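Local coordinates for malate oxidoreductase (Thermotoga maritima, PDB 1VL6), which probably catalyses the NAD-dependent oxidative decarboxylation of malate to pyruvate and carbon dioxide, as malic enzymes do, at residues 71-76 with 112-117. Residues are numbered along the deposited sequence; the frame is centred on the assembly and turned at random. Where two conformers were deposited one is given.
Sequences TVAVVS and FPICLS
Val-72 O receives Phe-112 N at 2.8 Å, the first of five backbone hydrogen bonds that zip strand 71-76 to strand 110-115 as parallel neighbours. Val-74 is gripped twice, its N by Phe-112 O and its O by Ile-114 N, the latter coming in tilted 30° from the carbonyl plane. Ser-76 repeats the pattern, giving its N to Ile-114 O and taking Leu-116 N on its O at 2.8 Å, so the pairing runs one residue past the end of strand 110-115. Alpha-carbon hydrogens add weaker contacts, among them Val-75 CA to Ile-114 O.

Packing is dense on the face of Ala-73, Val-75, Phe-112 and Ile-114. With CG1 beside its own backbone N (chi1 -77°), Ile-114 reaches back and sets CD1 3.5 Å from Ala-73 CB. Further on, Val-75 CG1 meets Leu-116 CD1 at 3.8 Å, the two side chains crossing at a slant. At the start of the pair, Thr-71 CG2 lies near the plane of the Phe-112 ring, 3.9 Å from its edge atom CE1. The opposite face is looser between the strands: only Val-74 and Cys-115 bring side-chain carbons near the other strand, and these meet carbonyl oxygens. Ser-76 OG instead bonds Glu-141 O and Gly-78 N, and Pro-113 is partly exposed.

With the connecting helix 89-107 the strands make a beta-alpha-beta unit in the malic enzyme N-terminal domain; Met-96 of that helix covers the face of Val-74, Ser-76, Pro-113 and Cys-115. Val-128 and Ile-127 of helix 121-130 pack on Val-75 and Leu-116 respectively. Strand 137-140 flanks strand 71-76, whereas strand 110-115 is outermost in this chain's four-stranded parallel sheet, facing the second subunit, where Phe-112 stacks on its Phe-112.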
ATOM      1  N   THR A  71       6.469   4.142 -14.637  1.00 62.40           N
ATOM      2  CA  THR A  71       7.698   3.687 -13.957  1.00 66.09           C
ATOM      3  C   THR A  71       8.926   4.390 -14.466  1.00 64.68           C
ATOM      4  O   THR A  71       9.034   4.730 -15.618  1.00 67.69           O
ATOM      5  CB  THR A  71       7.917   2.160 -14.040  1.00 67.87           C
ATOM      6  OG1 THR A  71       8.121   1.747 -15.392  1.00 75.89           O
ATOM      7  CG2 THR A  71       6.676   1.413 -13.601  1.00 67.51           C
ATOM      8  N   VAL A  72       9.858   4.625 -13.582  1.00 63.87           N
ATOM      9  CA  VAL A  72      11.031   5.418 -13.887  1.00 64.03           C
ATOM     10  C   VAL A  72      12.247   4.700 -13.250  1.00 65.12           C
ATOM     11  O   VAL A  72      12.172   4.219 -12.118  1.00 64.52           O
ATOM     12  CB  VAL A  72      10.810   6.868 -13.388  1.00 66.18           C
ATOM     13  CG1 VAL A  72      12.145   7.636 -13.138  1.00 69.43           C
ATOM     14  CG2 VAL A  72       9.900   7.604 -14.373  1.00 64.99           C
ATOM     15  N   ALA A  73      13.337   4.569 -14.013  1.00 64.99           N
ATOM     16  CA  ALA A  73      14.556   4.009 -13.468  1.00 64.77           C
ATOM     17  C   ALA A  73      15.389   5.142 -12.916  1.00 63.54           C
ATOM     18  O   ALA A  73      15.555   6.143 -13.572  1.00 64.64           O
ATOM     19  CB  ALA A  73      15.307   3.288 -14.539  1.00 68.51           C
ATOM     20  N   VAL A  74      15.866   5.004 -11.688  1.00 62.22           N
ATOM     21  CA  VAL A  74      16.776   5.978 -11.108  1.00 61.83           C
ATOM     22  C   VAL A  74      18.151   5.344 -11.235  1.00 61.61           C
ATOM     23  O   VAL A  74      18.486   4.400 -10.532  1.00 60.61           O
ATOM     24  CB  VAL A  74      16.450   6.281  -9.640  1.00 62.59           C
ATOM     25  CG1 VAL A  74      17.431   7.304  -9.064  1.00 63.70           C
ATOM     26  CG2 VAL A  74      15.022   6.775  -9.506  1.00 62.37           C
ATOM     27  N   VAL A  75      18.943   5.876 -12.157  1.00 62.25           N
ATOM     28  CA  VAL A  75      20.168   5.206 -12.607  1.00 61.86           C
ATOM     29  C   VAL A  75      21.418   5.921 -12.094  1.00 61.78           C
ATOM     30  O   VAL A  75      21.616   7.086 -12.380  1.00 61.74           O
ATOM     31  CB  VAL A  75      20.191   5.139 -14.145  1.00 62.20           C
ATOM     32  CG1 VAL A  75      21.496   4.532 -14.665  1.00 63.40           C
ATOM     33  CG2 VAL A  75      18.971   4.343 -14.648  1.00 64.38           C
ATOM     34  N   SER A  76      22.258   5.223 -11.346  1.00 61.00           N
ATOM     35  CA  SER A  76      23.551   5.809 -10.965  1.00 62.83           C
ATOM     36  C   SER A  76      24.619   4.754 -10.941  1.00 62.48           C
ATOM     37  O   SER A  76      24.306   3.582 -10.764  1.00 63.10           O
ATOM     38  CB  SER A  76      23.519   6.444  -9.574  1.00 64.70           C
ATOM     39  OG  SER A  76      24.698   7.231  -9.392  1.00 67.48           O
ATOM     40  N   PHE A 112      12.263   3.014  -9.546  0.60 69.66           N
ATOM     41  CA  PHE A 112      13.094   1.865  -9.133  0.60 70.58           C
ATOM     42  C   PHE A 112      14.576   2.285  -9.209  0.60 68.97           C
ATOM     43  O   PHE A 112      14.987   2.918 -10.170  0.60 69.91           O
ATOM     44  CB  PHE A 112      12.807   0.616 -10.013  0.60 72.01           C
ATOM     45  CG  PHE A 112      11.358   0.189  -9.987  0.60 72.38           C
ATOM     46  CD1 PHE A 112      10.416   0.831 -10.785  0.60 73.91           C
ATOM     47  CD2 PHE A 112      10.928  -0.806  -9.110  0.60 78.58           C
ATOM     48  CE1 PHE A 112       9.066   0.489 -10.724  0.60 74.19           C
ATOM     49  CE2 PHE A 112       9.579  -1.168  -9.047  0.60 74.52           C
ATOM     50  CZ  PHE A 112       8.647  -0.517  -9.860  0.60 77.11           C
ATOM     51  N   PRO A 113      15.357   2.003  -8.171  1.00 66.04           N
ATOM     52  CA  PRO A 113      16.773   2.271  -8.222  1.00 64.12           C
ATOM     53  C   PRO A 113      17.516   1.259  -9.031  1.00 63.61           C
ATOM     54  O   PRO A 113      17.361   0.064  -8.793  1.00 65.15           O
ATOM     55  CB  PRO A 113      17.229   2.154  -6.774  1.00 62.55           C
ATOM     56  CG  PRO A 113      16.015   2.000  -5.987  1.00 66.06           C
ATOM     57  CD  PRO A 113      14.938   1.522  -6.842  1.00 62.76           C
ATOM     58  N   ILE A 114      18.319   1.759  -9.972  1.00 63.66           N
ATOM     59  CA  ILE A 114      19.195   0.970 -10.750  1.00 63.24           C
ATOM     60  C   ILE A 114      20.610   1.499 -10.628  1.00 62.87           C
ATOM     61  O   ILE A 114      21.009   2.437 -11.321  1.00 64.71           O
ATOM     62  CB  ILE A 114      18.692   0.947 -12.156  1.00 64.33           C
ATOM     63  CG1 ILE A 114      17.505  -0.011 -12.210  1.00 70.28           C
ATOM     64  CG2 ILE A 114      19.771   0.413 -13.114  1.00 62.84           C
ATOM     65  CD1 ILE A 114      16.649   0.230 -13.376  1.00 81.16           C
ATOM     66  N   CYS A 115      21.334   0.889  -9.701  1.00 61.38           N
ATOM     67  CA  CYS A 115      22.657   1.260  -9.332  1.00 59.80           C
ATOM     68  C   CYS A 115      23.619   0.246  -9.942  1.00 62.09           C
ATOM     69  O   CYS A 115      23.617  -0.962  -9.592  1.00 63.73           O
ATOM     70  CB  CYS A 115      22.769   1.235  -7.807  1.00 59.67           C
ATOM     71  SG  CYS A 115      22.024   2.654  -6.932  1.00 63.06           S
ATOM     72  N   LEU A 116      24.474   0.746 -10.827  1.00 62.78           N
ATOM     73  CA  LEU A 116      25.279  -0.078 -11.707  1.00 61.72           C
ATOM     74  C   LEU A 116      26.694  -0.204 -11.210  1.00 62.28           C
ATOM     75  O   LEU A 116      27.283   0.794 -10.790  1.00 65.10           O
ATOM     76  CB  LEU A 116      25.335   0.560 -13.084  1.00 61.10           C
ATOM     77  CG  LEU A 116      23.928   0.776 -13.628  1.00 61.03           C
ATOM     78  CD1 LEU A 116      24.000   1.634 -14.904  1.00 61.34           C
ATOM     79  CD2 LEU A 116      23.231  -0.575 -13.856  1.00 61.33           C
ATOM     80  N   SER A 117      27.259  -1.405 -11.295  1.00 61.72           N
ATOM     81  CA  SER A 117      28.682  -1.572 -10.991  1.00 63.44           C
ATOM     82  C   SER A 117      29.558  -1.376 -12.220  1.00 63.77           C
ATOM     83  O   SER A 117      30.563  -2.019 -12.342  1.00 65.77           O
ATOM     84  CB  SER A 117      28.983  -2.932 -10.356  1.00 60.88           C
ATOM     85  OG  SER A 117      28.375  -3.984 -11.096  1.00 64.77           O
TER